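Local coordinates for mitochondrial enolase superfamily member 1 (Homo sapiens, PDB 4A35), which catalyses the magnesium-dependent dehydration of L-fuconate to 2-keto-3-deoxy-L-fuconate, a step in the breakdown of L-fucose, at residues L10-D14 with V67-N71; C235-R239 with K270-L274; G132-W136 with P409-Y415; R16-L21 with V434-L438. One frame throughout, in Å; residues are numbered along the deposited sequence.

Contact 1 of 4, residues L10-D14 with V67-N71; sequences LSVRD and VCAVN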
loop_
_atom_site.group_PDB
_atom_site.type_symbol
_atom_site.label_atom_id
_atom_site.label_comp_id
_atom_site.label_asym_id
_atom_site.label_seq_id
_atom_site.Cartn_x
_atom_site.Cartn_y
_atom_site.Cartn_z
ATOM N N LEU A 10 -4.403 -24.797 -9.184
ATOM C CA LEU A 10 -4.659 -23.361 -9.249
ATOM C C LEU A 10 -4.074 -22.863 -10.575
ATOM O O LEU A 10 -2.918 -23.170 -10.902
ATOM C CB LEU A 10 -4.045 -22.601 -8.053
ATOM C CG LEU A 10 -4.278 -21.053 -8.014
ATOM C CD1 LEU A 10 -4.345 -20.543 -6.586
ATOM C CD2 LEU A 10 -3.162 -20.250 -8.816
ATOM N N SER A 11 -4.828 -22.057 -11.275
ATOM C CA SER A 11 -4.344 -21.378 -12.468
ATOM C C SER A 11 -4.652 -19.888 -12.311
ATOM O O SER A 11 -5.633 -19.505 -11.655
ATOM C CB SER A 11 -4.957 -21.968 -13.748
ATOM O OG SER A 11 -6.307 -21.563 -13.917
ATOM N N VAL A 12 -3.802 -19.058 -12.893
ATOM C CA VAL A 12 -4.009 -17.618 -12.882
ATOM C C VAL A 12 -3.556 -17.101 -14.225
ATOM O O VAL A 12 -2.460 -17.451 -14.684
ATOM C CB VAL A 12 -3.347 -16.878 -11.676
ATOM C CG1 VAL A 12 -1.849 -17.265 -11.489
ATOM C CG2 VAL A 12 -3.538 -15.374 -11.791
ATOM N N ARG A 13 -4.410 -16.264 -14.837
ATOM C CA ARG A 13 -4.174 -15.727 -16.161
ATOM C C ARG A 13 -4.392 -14.226 -16.191
ATOM O O ARG A 13 -5.248 -13.689 -15.498
ATOM C CB ARG A 13 -5.081 -16.453 -17.183
ATOM C CG ARG A 13 -4.668 -17.959 -17.418
ATOM C CD ARG A 13 -5.719 -18.663 -18.255
ATOM N NE ARG A 13 -6.912 -18.919 -17.420
ATOM C CZ ARG A 13 -8.010 -19.542 -17.821
ATOM N NH1 ARG A 13 -8.141 -19.929 -19.100
ATOM N NH2 ARG A 13 -9.013 -19.745 -16.964
ATOM N N ASP A 14 -3.610 -13.562 -17.030
ATOM C CA ASP A 14 -3.612 -12.117 -17.267
ATOM C C ASP A 14 -4.637 -11.859 -18.377
ATOM O O ASP A 14 -4.391 -12.252 -19.518
ATOM C CB ASP A 14 -2.171 -11.714 -17.694
ATOM C CG ASP A 14 -1.924 -10.236 -17.840
ATOM O OD1 ASP A 14 -2.922 -9.470 -18.003
ATOM O OD2 ASP A 14 -0.722 -9.834 -17.859
ATOM N N VAL A 67 -0.470 -11.232 -11.244
ATOM C CA VAL A 67 -0.359 -12.654 -11.598
ATOM C C VAL A 67 0.862 -13.266 -10.859
ATOM O O VAL A 67 0.734 -14.308 -10.225
ATOM C CB VAL A 67 -0.303 -12.862 -13.149
ATOM C CG1 VAL A 67 0.120 -14.295 -13.502
ATOM C CG2 VAL A 67 -1.664 -12.532 -13.766
ATOM N N CYS A 68 2.023 -12.578 -10.884
ATOM C CA CYS A 68 3.227 -13.027 -10.182
ATOM C C CYS A 68 2.973 -13.241 -8.672
ATOM O O CYS A 68 3.401 -14.245 -8.081
ATOM C CB CYS A 68 4.348 -12.009 -10.386
ATOM S SG CYS A 68 5.973 -12.641 -9.918
ATOM N N ALA A 69 2.262 -12.290 -8.070
ATOM C CA ALA A 69 1.990 -12.336 -6.633
ATOM C C ALA A 69 0.949 -13.439 -6.325
ATOM O O ALA A 69 1.069 -14.082 -5.266
ATOM C CB ALA A 69 1.502 -10.968 -6.153
ATOM N N VAL A 70 -0.008 -13.706 -7.253
ATOM C CA VAL A 70 -0.948 -14.828 -7.071
ATOM C C VAL A 70 -0.086 -16.143 -7.019
ATOM O O VAL A 70 -0.272 -16.975 -6.124
ATOM C CB VAL A 70 -2.080 -14.898 -8.133
ATOM C CG1 VAL A 70 -2.858 -16.249 -8.003
ATOM C CG2 VAL A 70 -3.041 -13.699 -7.968
ATOM N N ASN A 71 0.867 -16.306 -7.961
ATOM C CA ASN A 71 1.783 -17.462 -7.980
ATOM C C ASN A 71 2.573 -17.590 -6.665
ATOM O O ASN A 71 2.759 -18.721 -6.195
ATOM C CB ASN A 71 2.721 -17.410 -9.216
ATOM C CG ASN A 71 1.942 -17.742 -10.484
ATOM O OD1 ASN A 71 1.023 -18.575 -10.456
ATOM N ND2 ASN A 71 2.294 -17.143 -11.626
HETATM O O HOH W 1 0.722 -18.503 -13.970
#
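Val-12 of strand 7-16 pushes its isopropyl group into helix 63-73, between Val-67, Val-70 and Asn-71. Its CB already lies 3.8 Å from CG1 of Val-70. From there the two methyls part: CG1, seated between the backbone N and the carbonyl carbon (chi1 50°), reaches the amide of Asn-71, with OD1 of that residue 3.3 Å from Val-12 CG1, while CG2 goes to CG2 of Val-67 at 3.9 Å and also touches Val-70. Val-12 and Val-67 lie alongside each other, pointing opposite ways. One turn on, Val-70 CG1 also meets CD2 of Leu-10 at 4.1 Å. Strand and helix run nearly antiparallel (169°), their axes 8.6 Å apart. Leu-10 and Val-12, alternate residues of the strand, face the helix, while Asp-14 only brushes Val-67 CG2 with its CB, at 4.0 Å; its carboxylate turns to a salt bridge with Arg-16. The strand edges the three-stranded antiparallel sheet of the N-terminal domain, paired with strand 36-44, while Val-70 also packs on helix 110-131. One water accepts from Asn-71 ND2 at 3.1 Å and gives a weak bond to Val-12 O. The interface is thus held mainly by branched aliphatic packing; the link that joins strand to helix through polar atoms runs by way of a water, and weakly on the strand side.

Contact 2 of 4, residues C235-R239 with K270-L274; sequences CQIIR and KFKPL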
loop_
_atom_site.group_PDB
_atom_site.type_symbol
_atom_site.label_atom_id
_atom_site.label_comp_id
_atom_site.label_asym_id
_atom_site.label_seq_id
_atom_site.Cartn_x
_atom_site.Cartn_y
_atom_site.Cartn_z
ATOM N N CYS A 235 -21.133 19.111 -16.383
ATOM C CA CYS A 235 -22.094 19.102 -15.279
ATOM C C CYS A 235 -23.339 19.881 -15.698
ATOM O O CYS A 235 -24.440 19.431 -15.413
ATOM C CB CYS A 235 -21.473 19.672 -14.004
ATOM S SG CYS A 235 -20.277 18.569 -13.231
ATOM N N GLN A 236 -23.167 20.989 -16.434
ATOM C CA GLN A 236 -24.303 21.787 -16.958
ATOM C C GLN A 236 -25.190 20.925 -17.884
ATOM O O GLN A 236 -26.411 20.876 -17.701
ATOM C CB GLN A 236 -23.828 23.042 -17.704
ATOM C CG GLN A 236 -24.975 24.026 -18.034
ATOM C CD GLN A 236 -25.606 24.579 -16.780
ATOM O OE1 GLN A 236 -24.963 25.246 -15.985
ATOM N NE2 GLN A 236 -26.848 24.244 -16.528
ATOM N N ILE A 237 -24.573 20.207 -18.809
ATOM C CA ILE A 237 -25.309 19.334 -19.738
ATOM C C ILE A 237 -26.079 18.258 -18.956
ATOM O O ILE A 237 -27.271 18.065 -19.206
ATOM C CB ILE A 237 -24.374 18.723 -20.819
ATOM C CG1 ILE A 237 -23.954 19.808 -21.843
ATOM C CG2 ILE A 237 -25.023 17.499 -21.516
ATOM C CD1 ILE A 237 -22.713 19.520 -22.572
ATOM N N ILE A 238 -25.418 17.571 -18.008
ATOM C CA ILE A 238 -26.094 16.493 -17.291
ATOM C C ILE A 238 -27.245 17.061 -16.444
ATOM O O ILE A 238 -28.360 16.554 -16.520
ATOM C CB ILE A 238 -25.102 15.644 -16.460
ATOM C CG1 ILE A 238 -24.077 14.946 -17.408
ATOM C CG2 ILE A 238 -25.857 14.612 -15.608
ATOM C CD1 ILE A 238 -22.838 14.310 -16.587
ATOM N N ARG A 239 -26.965 18.087 -15.636
ATOM C CA ARG A 239 -27.962 18.687 -14.750
ATOM C C ARG A 239 -29.181 19.228 -15.553
ATOM O O ARG A 239 -30.304 19.021 -15.091
ATOM C CB ARG A 239 -27.308 19.754 -13.826
ATOM C CG ARG A 239 -28.212 20.337 -12.735
ATOM C CD ARG A 239 -28.983 19.295 -11.952
ATOM N NE ARG A 239 -28.306 18.906 -10.718
ATOM C CZ ARG A 239 -28.720 17.925 -9.937
ATOM N NH1 ARG A 239 -29.768 17.183 -10.290
ATOM N NH2 ARG A 239 -28.079 17.656 -8.804
ATOM N N LYS A 270 -22.842 24.682 -7.406
ATOM C CA LYS A 270 -24.076 25.156 -8.056
ATOM C C LYS A 270 -24.838 23.985 -8.711
ATOM O O LYS A 270 -26.040 24.077 -8.861
ATOM C CB LYS A 270 -23.788 26.267 -9.085
ATOM C CG LYS A 270 -22.858 25.863 -10.253
ATOM C CD LYS A 270 -22.518 27.095 -11.098
ATOM C CE LYS A 270 -21.472 26.856 -12.156
ATOM N NZ LYS A 270 -21.165 28.128 -12.897
ATOM N N PHE A 271 -24.143 22.884 -9.051
ATOM C CA PHE A 271 -24.782 21.724 -9.685
ATOM C C PHE A 271 -25.457 20.812 -8.638
ATOM O O PHE A 271 -26.084 19.810 -8.998
ATOM C CB PHE A 271 -23.760 20.946 -10.552
ATOM C CG PHE A 271 -23.183 21.840 -11.632
ATOM C CD1 PHE A 271 -23.984 22.312 -12.678
ATOM C CD2 PHE A 271 -21.847 22.235 -11.591
ATOM C CE1 PHE A 271 -23.455 23.156 -13.659
ATOM C CE2 PHE A 271 -21.316 23.064 -12.574
ATOM C CZ PHE A 271 -22.126 23.526 -13.611
ATOM N N LYS A 272 -25.382 21.203 -7.351
ATOM C CA LYS A 272 -25.973 20.476 -6.219
ATOM C C LYS A 272 -25.613 18.974 -6.237
ATOM O O LYS A 272 -26.504 18.093 -6.195
ATOM C CB LYS A 272 -27.508 20.657 -6.128
ATOM C CG LYS A 272 -27.990 22.118 -6.209
ATOM C CD LYS A 272 -27.434 22.972 -5.095
ATOM C CE LYS A 272 -28.183 24.294 -4.997
ATOM N NZ LYS A 272 -27.407 25.292 -4.210
ATOM N N PRO A 273 -24.295 18.664 -6.217
ATOM C CA PRO A 273 -23.891 17.239 -6.141
ATOM C C PRO A 273 -24.232 16.595 -4.776
ATOM O O PRO A 273 -24.101 17.255 -3.742
ATOM C CB PRO A 273 -22.367 17.302 -6.339
ATOM C CG PRO A 273 -21.963 18.642 -5.858
ATOM C CD PRO A 273 -23.121 19.573 -6.221
ATOM N N LEU A 274 -24.720 15.344 -4.766
ATOM C CA LEU A 274 -24.946 14.649 -3.471
ATOM C C LEU A 274 -23.608 14.431 -2.718
ATOM O O LEU A 274 -23.479 14.620 -1.484
ATOM C CB LEU A 274 -25.652 13.299 -3.713
ATOM C CG LEU A 274 -25.754 12.384 -2.462
ATOM C CD1 LEU A 274 -26.692 13.017 -1.391
ATOM C CD2 LEU A 274 -26.253 11.003 -2.842
#
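Arg-239 grips the carbonyl oxygen of Phe-271 side-on, NE donating at 3.0 Å and NH2 at 2.9 Å to that single O atom. The oxygen lies in the guanidinium plane, and the NH2 donor in turn lies in the carbonyl plane, whereas NE is tilted 30° from it. Both bonds are bent, as they must be when two N-H groups converge on one acceptor. Bends at chi2 and chi3 fold the arginine chain back so that this edge faces the turn; NH2 also comes 3.1 Å from Lys-272 O. The third nitrogen, NH1, is held by the carbonyls of Gly-243 and Lys-246, beyond the end of the helix, so two backbone regions fix the group's rotation. In the TIM-barrel-like domain of this enolase-superfamily enzyme, helix 228-242 here meets the link from helix 258-268 to strand 275-277, the end of the next beta-alpha unit. Phe-271 fills the joint with its ring. Cys-235 CB sits 3.5 Å from the ring centroid, almost on the normal, a CH-pi contact, while its SG lies oblique to the ring. The opposite face is covered by CG of Lys-270, so the phenyl is sandwiched between aliphatic carbons. At the rim Gln-236 brings OE1 to the ring edge, 3.5 Å from Phe-271 CE1, with the amide plane 63° from the ring; its NE2 is bonded to Asp-240. Deeper in, Cys-235 and Phe-271 both touch Met-250 of strand 247-251.

Contact 3 of 4, residues G132-W136 with P409-Y415; sequences GKPVW and PPKDPGY
Lys-133 and Val-135 exchange backbone hydrogen bonds with Gly-414 on both sides of Pro-134: Gly-414 N donates to Lys-133 O at 3.0 Å, and Val-135 N to Gly-414 O at 2.9 Å. Together they make a single beta bridge. Its carbonyls also take CA-H contacts, Pro-413 CA lying 3.4 Å from Lys-133 O. The third bond comes from the indole of Trp-136, whose NE1 donates to Pro-410 O at 2.9 Å, nearly straight (171°), close to the ring plane and on a lone pair of the carbonyl. A first torsion of 71°, with CG between the backbone N and the carbonyl carbon, turns the indole toward the proline-rich chain. There Pro-409 CB packs against the six-membered part, 3.8 Å from Trp-136 CZ2, and Pro-410 CD meets Trp-136 CD1. Farther along, Val-135 CG2 touches Tyr-415 CB at 3.5 Å, while Pro-413 CG rests on Gly-132. A water donates to Lys-411 O at 2.7 Å and, weakly, to Gly-132 O. Gly-132 ends helix 110-131 in a Schellman motif, and Pro-134 is the N-cap of helix 135-141, so the bridge forms exactly where one helix gives way to the next. His-368 of helix 362-377 lies against both aromatic rings, edge-to-face with Tyr-415 and about 35° from the indole plane; its ND1 is hydrogen-bonded to Trp-136 backbone N. The 110-131/135-141 linker is thereby joined to the loop after strand 406-408, with helix 176-186 packed on Trp-136 and Pro-409.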
loop_
_atom_site.group_PDB
_atom_site.type_symbol
_atom_site.label_atom_id
_atom_site.label_comp_id
_atom_site.label_asym_id
_atom_site.label_seq_id
_atom_site.Cartn_x
_atom_site.Cartn_y
_atom_site.Cartn_z
ATOM N N GLY A 132 -24.389 -24.688 -2.922
ATOM C CA GLY A 132 -25.510 -24.507 -3.841
ATOM C C GLY A 132 -26.255 -23.217 -3.609
ATOM O O GLY A 132 -27.478 -23.158 -3.775
ATOM N N LYS A 133 -25.506 -22.168 -3.209
ATOM C CA LYS A 133 -26.066 -20.859 -2.886
ATOM C C LYS A 133 -25.236 -19.724 -3.491
ATOM O O LYS A 133 -24.010 -19.834 -3.571
ATOM C CB LYS A 133 -26.059 -20.669 -1.338
ATOM C CG LYS A 133 -27.125 -21.452 -0.621
ATOM C CD LYS A 133 -26.982 -21.295 0.892
ATOM C CE LYS A 133 -28.002 -22.194 1.578
ATOM N NZ LYS A 133 -27.953 -22.060 3.054
ATOM N N PRO A 134 -25.881 -18.625 -3.941
ATOM C CA PRO A 134 -25.085 -17.428 -4.296
ATOM C C PRO A 134 -24.398 -16.928 -3.008
ATOM O O PRO A 134 -24.889 -17.208 -1.893
ATOM C CB PRO A 134 -26.147 -16.411 -4.766
ATOM C CG PRO A 134 -27.437 -16.907 -4.233
ATOM C CD PRO A 134 -27.341 -18.352 -3.937
ATOM N N VAL A 135 -23.247 -16.261 -3.132
ATOM C CA VAL A 135 -22.506 -15.789 -1.957
ATOM C C VAL A 135 -23.425 -14.926 -1.036
ATOM O O VAL A 135 -23.351 -15.071 0.194
ATOM C CB VAL A 135 -21.182 -15.062 -2.362
ATOM C CG1 VAL A 135 -20.676 -14.129 -1.251
ATOM C CG2 VAL A 135 -20.110 -16.092 -2.743
ATOM N N TRP A 136 -24.236 -14.013 -1.595
ATOM C CA TRP A 136 -25.089 -13.184 -0.711
ATOM C C TRP A 136 -25.961 -14.071 0.238
ATOM O O TRP A 136 -26.061 -13.788 1.438
ATOM C CB TRP A 136 -25.968 -12.187 -1.495
ATOM C CG TRP A 136 -27.108 -12.791 -2.290
ATOM C CD1 TRP A 136 -27.101 -13.097 -3.620
ATOM C CD2 TRP A 136 -28.431 -13.108 -1.807
ATOM N NE1 TRP A 136 -28.314 -13.643 -3.992
ATOM C CE2 TRP A 136 -29.164 -13.627 -2.909
ATOM C CE3 TRP A 136 -29.062 -13.024 -0.547
ATOM C CZ2 TRP A 136 -30.496 -14.051 -2.798
ATOM C CZ3 TRP A 136 -30.395 -13.456 -0.438
ATOM C CH2 TRP A 136 -31.083 -13.982 -1.548
ATOM N N PRO A 409 -31.133 -9.812 -7.124
ATOM C CA PRO A 409 -30.212 -10.762 -6.458
ATOM C C PRO A 409 -29.829 -11.964 -7.325
ATOM O O PRO A 409 -30.718 -12.663 -7.823
ATOM C CB PRO A 409 -30.998 -11.220 -5.217
ATOM C CG PRO A 409 -31.988 -10.125 -4.958
ATOM C CD PRO A 409 -32.388 -9.662 -6.351
ATOM N N PRO A 410 -28.520 -12.261 -7.452
ATOM C CA PRO A 410 -28.108 -13.460 -8.224
ATOM C C PRO A 410 -28.794 -14.742 -7.737
ATOM O O PRO A 410 -28.958 -14.947 -6.531
ATOM C CB PRO A 410 -26.592 -13.528 -7.992
ATOM C CG PRO A 410 -26.188 -12.080 -7.787
ATOM C CD PRO A 410 -27.350 -11.480 -6.985
ATOM N N LYS A 411 -29.223 -15.585 -8.669
ATOM C CA LYS A 411 -29.937 -16.816 -8.334
ATOM C C LYS A 411 -29.046 -18.046 -8.321
ATOM O O LYS A 411 -29.392 -19.052 -7.679
ATOM C CB LYS A 411 -31.095 -17.046 -9.333
ATOM C CG LYS A 411 -32.227 -16.023 -9.174
ATOM C CD LYS A 411 -32.956 -15.783 -10.493
ATOM C CE LYS A 411 -34.343 -15.237 -10.281
ATOM N NZ LYS A 411 -35.115 -15.230 -11.550
ATOM N N ASP A 412 -27.943 -18.000 -9.067
ATOM C CA ASP A 412 -27.098 -19.179 -9.225
ATOM C C ASP A 412 -26.093 -19.351 -8.114
ATOM O O ASP A 412 -25.627 -18.355 -7.559
ATOM C CB ASP A 412 -26.369 -19.145 -10.574
ATOM C CG ASP A 412 -27.331 -19.123 -11.774
ATOM O OD1 ASP A 412 -28.014 -20.136 -12.001
ATOM O OD2 ASP A 412 -27.465 -18.053 -12.409
ATOM N N PRO A 413 -25.684 -20.604 -7.802
ATOM C CA PRO A 413 -24.608 -20.776 -6.799
ATOM C C PRO A 413 -23.291 -20.049 -7.196
ATOM O O PRO A 413 -22.942 -19.959 -8.400
ATOM C CB PRO A 413 -24.392 -22.301 -6.773
ATOM C CG PRO A 413 -25.722 -22.890 -7.265
ATOM C CD PRO A 413 -26.175 -21.912 -8.320
ATOM N N GLY A 414 -22.566 -19.562 -6.193
ATOM C CA GLY A 414 -21.266 -18.918 -6.413
ATOM C C GLY A 414 -21.228 -17.416 -6.216
ATOM O O GLY A 414 -22.207 -16.808 -5.738
ATOM N N TYR A 415 -20.044 -16.815 -6.527
ATOM C CA TYR A 415 -19.807 -15.386 -6.282
ATOM C C TYR A 415 -19.962 -14.558 -7.601
ATOM O O TYR A 415 -19.572 -13.389 -7.646
ATOM C CB TYR A 415 -18.392 -15.248 -5.679
ATOM C CG TYR A 415 -18.078 -13.958 -4.955
ATOM C CD1 TYR A 415 -19.089 -13.033 -4.650
ATOM C CD2 TYR A 415 -16.780 -13.666 -4.555
ATOM C CE1 TYR A 415 -18.792 -11.816 -4.055
ATOM C CE2 TYR A 415 -16.479 -12.473 -3.897
ATOM C CZ TYR A 415 -17.482 -11.518 -3.721
ATOM O OH TYR A 415 -17.222 -10.355 -3.044
HETATM O O HOH W 2 -28.842 -21.186 -6.129
#

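Contact 4 of 4, residues R16-L21 with V434-L438; sequences RFPTSL and VWKKL. With EDO (1,2-ethanediol), chain E; EDO (1,2-ethanediol), chain D; EDO (1,2-ethanediol), chain H.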
loop_
_atom_site.group_PDB
_atom_site.type_symbol
_atom_site.label_atom_id
_atom_site.label_comp_id
_atom_site.label_asym_id
_atom_site.label_seq_id
_atom_site.Cartn_x
_atom_site.Cartn_y
_atom_site.Cartn_z
ATOM N N ARG A 16 -7.025 -9.024 -20.419
ATOM C CA ARG A 16 -7.094 -7.585 -20.610
ATOM C C ARG A 16 -8.042 -7.218 -21.695
ATOM O O ARG A 16 -8.060 -7.839 -22.750
ATOM C CB ARG A 16 -5.677 -7.001 -20.945
ATOM C CG ARG A 16 -4.614 -7.304 -19.864
ATOM C CD ARG A 16 -3.287 -6.625 -20.187
ATOM N NE ARG A 16 -2.251 -7.147 -19.289
ATOM C CZ ARG A 16 -1.068 -6.581 -19.083
ATOM N NH1 ARG A 16 -0.754 -5.439 -19.691
ATOM N NH2 ARG A 16 -0.203 -7.134 -18.255
ATOM N N PHE A 17 -8.891 -6.220 -21.396
ATOM C CA PHE A 17 -9.844 -5.710 -22.363
ATOM C C PHE A 17 -9.328 -4.352 -22.854
ATOM O O PHE A 17 -8.998 -3.469 -22.050
ATOM C CB PHE A 17 -11.289 -5.667 -21.791
ATOM C CG PHE A 17 -11.765 -7.043 -21.350
ATOM C CD1 PHE A 17 -12.392 -7.905 -22.251
ATOM C CD2 PHE A 17 -11.532 -7.498 -20.046
ATOM C CE1 PHE A 17 -12.774 -9.203 -21.867
ATOM C CE2 PHE A 17 -11.915 -8.798 -19.657
ATOM C CZ PHE A 17 -12.529 -9.642 -20.571
ATOM N N PRO A 18 -9.384 -4.128 -24.188
ATOM C CA PRO A 18 -8.845 -2.860 -24.751
ATOM C C PRO A 18 -9.833 -1.681 -24.651
ATOM O O PRO A 18 -10.162 -1.024 -25.633
ATOM C CB PRO A 18 -8.525 -3.232 -26.195
ATOM C CG PRO A 18 -9.580 -4.339 -26.530
ATOM C CD PRO A 18 -9.708 -5.123 -25.245
ATOM N N THR A 19 -10.302 -1.391 -23.457
ATOM C CA THR A 19 -11.336 -0.362 -23.285
ATOM C C THR A 19 -10.807 1.063 -23.613
ATOM O O THR A 19 -11.619 1.913 -24.003
ATOM C CB THR A 19 -11.996 -0.462 -21.917
ATOM O OG1 THR A 19 -10.998 -0.480 -20.958
ATOM C CG2 THR A 19 -12.839 -1.744 -21.748
ATOM N N SER A 20 -9.462 1.283 -23.589
ATOM C CA SER A 20 -8.855 2.587 -23.930
ATOM C C SER A 20 -9.118 2.924 -25.422
ATOM O O SER A 20 -9.181 4.105 -25.808
ATOM C CB SER A 20 -7.352 2.586 -23.648
ATOM O OG SER A 20 -6.647 1.696 -24.488
ATOM N N LEU A 21 -9.334 1.878 -26.241
ATOM C CA LEU A 21 -9.620 2.085 -27.687
ATOM C C LEU A 21 -11.145 2.322 -27.960
ATOM O O LEU A 21 -11.535 2.727 -29.063
ATOM C CB LEU A 21 -9.084 0.891 -28.496
ATOM C CG LEU A 21 -7.558 0.694 -28.467
ATOM C CD1 LEU A 21 -7.129 -0.572 -29.256
ATOM C CD2 LEU A 21 -6.814 1.917 -29.024
ATOM N N VAL A 434 -7.085 -11.117 -29.451
ATOM C CA VAL A 434 -7.263 -9.674 -29.454
ATOM C C VAL A 434 -5.904 -8.965 -29.337
ATOM O O VAL A 434 -5.643 -8.033 -30.114
ATOM C CB VAL A 434 -8.277 -9.230 -28.360
ATOM C CG1 VAL A 434 -8.316 -7.707 -28.199
ATOM C CG2 VAL A 434 -9.672 -9.779 -28.666
ATOM N N TRP A 435 -5.012 -9.454 -28.440
ATOM C CA TRP A 435 -3.706 -8.820 -28.228
ATOM C C TRP A 435 -2.732 -9.152 -29.326
ATOM O O TRP A 435 -1.865 -8.328 -29.586
ATOM C CB TRP A 435 -3.165 -9.141 -26.826
ATOM C CG TRP A 435 -4.078 -8.504 -25.816
ATOM C CD1 TRP A 435 -5.068 -9.120 -25.094
ATOM C CD2 TRP A 435 -4.265 -7.090 -25.628
ATOM N NE1 TRP A 435 -5.827 -8.176 -24.430
ATOM C CE2 TRP A 435 -5.354 -6.923 -24.739
ATOM C CE3 TRP A 435 -3.587 -5.941 -26.101
ATOM C CZ2 TRP A 435 -5.797 -5.660 -24.332
ATOM C CZ3 TRP A 435 -4.073 -4.690 -25.750
ATOM C CH2 TRP A 435 -5.110 -4.562 -24.808
ATOM N N LYS A 436 -2.915 -10.280 -30.049
ATOM C CA LYS A 436 -2.047 -10.576 -31.195
ATOM C C LYS A 436 -2.439 -9.629 -32.370
ATOM O O LYS A 436 -1.599 -9.306 -33.203
ATOM C CB LYS A 436 -2.158 -12.065 -31.614
ATOM C CG LYS A 436 -1.402 -13.015 -30.693
ATOM C CD LYS A 436 -1.623 -14.468 -31.100
ATOM C CE LYS A 436 -0.530 -15.382 -30.580
ATOM N NZ LYS A 436 -0.921 -16.814 -30.675
ATOM N N LYS A 437 -3.697 -9.140 -32.383
ATOM C CA LYS A 437 -4.154 -8.231 -33.443
ATOM C C LYS A 437 -3.751 -6.792 -33.080
ATOM O O LYS A 437 -3.433 -6.001 -33.961
ATOM C CB LYS A 437 -5.693 -8.333 -33.619
ATOM C CG LYS A 437 -6.119 -9.595 -34.399
ATOM C CD LYS A 437 -7.651 -9.783 -34.429
ATOM C CE LYS A 437 -8.028 -10.901 -35.366
ATOM N NZ LYS A 437 -9.535 -11.049 -35.449
ATOM N N LEU A 438 -3.836 -6.440 -31.782
ATOM C CA LEU A 438 -3.524 -5.087 -31.346
ATOM C C LEU A 438 -2.019 -4.837 -31.216
ATOM O O LEU A 438 -1.585 -3.681 -31.304
ATOM C CB LEU A 438 -4.207 -4.786 -30.004
ATOM C CG LEU A 438 -5.762 -4.700 -30.080
ATOM C CD1 LEU A 438 -6.364 -4.449 -28.690
ATOM C CD2 LEU A 438 -6.219 -3.574 -31.000
HETATM C C1 EDO E . -9.733 6.832 -23.848
HETATM O O1 EDO E . -8.622 5.939 -23.903
HETATM C C2 EDO E . -10.835 6.183 -23.008
HETATM O O2 EDO E . -11.195 4.951 -23.615
HETATM C C1 EDO D . -1.989 -4.122 -22.950
HETATM O O1 EDO D . -2.250 -3.824 -21.574
HETATM C C2 EDO D . -0.497 -3.850 -23.331
HETATM O O2 EDO D . 0.054 -2.764 -22.580
HETATM C C1 EDO H . -10.940 -13.649 -37.522
HETATM O O1 EDO H . -10.757 -13.367 -36.139
HETATM C C2 EDO H . -9.625 -14.401 -37.954
HETATM O O2 EDO H . -8.471 -13.615 -37.697
#
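Trp-435 presents the NE1 edge of its indole to the backbone of Arg-16 and donates to Arg-16 O at 2.8 Å. The oxygen lies within 2° of the ring plane, but the donor stands well above the carbonyl plane, and the N-H...O angle is 152°. Beside this bond Arg-16 CB packs 3.6 Å from CZ2 of Trp-435. The arginine chain then extends straight away, its NE toward Asp-14 and its NH2 to a salt bridge with Glu-64. Its NH1 also donates to a 1,2-ethanediol, probably from the crystallisation liquor, whose C1 lies over one face of the indole, 3.5 Å from Trp-435 CZ3. Pro-18, centre of an inverse gamma turn, is set at about a right angle to both Val-434 and Leu-438: its CB meets Leu-438 CD1 at 3.5 Å and its CG meets Val-434 CG1 at 4.0 Å. Leu-438 CD1 also lies over the indole near its rim, so proline, tryptophan and leucine form one apolar cluster. At its outer end Leu-21 and Leu-438 reach tip to tip, CD1 to CD2, 3.6 Å apart. Phe-17 points the other way, stacking on His-395. The contact therefore lays the C-terminal helix 433-438 against the chain leaving strand 7-16, with Tyr-429, from between helices 421-427 and 433-438, edge-to-face with Trp-435 and in cation-pi contact with Arg-16.

Contacts 1 and 4 cross along the chain; their N-terminal segments, 10-14 and 16-21, adjoin in sequence, and the centres of the two contacts are 20 Å apart. Contact 3, 25 Å from contact 1 between centres, joins the N-terminal domain to the barrel domain. Contact 2 belongs to the barrel alone, 43 Å from contact 1 between centres and on the opposite side of the chain's centre. Contacts 2 and 3 are nested within the long loop closed by contact 4. Relative to the active site, Cys-235 of contact 2 comes within about 9 Å of Lys-223, probably the proton donor/acceptor, side chain to side chain, and Phe-17 of contact 4 within about 5 Å of Tyr-35, a likely substrate binder.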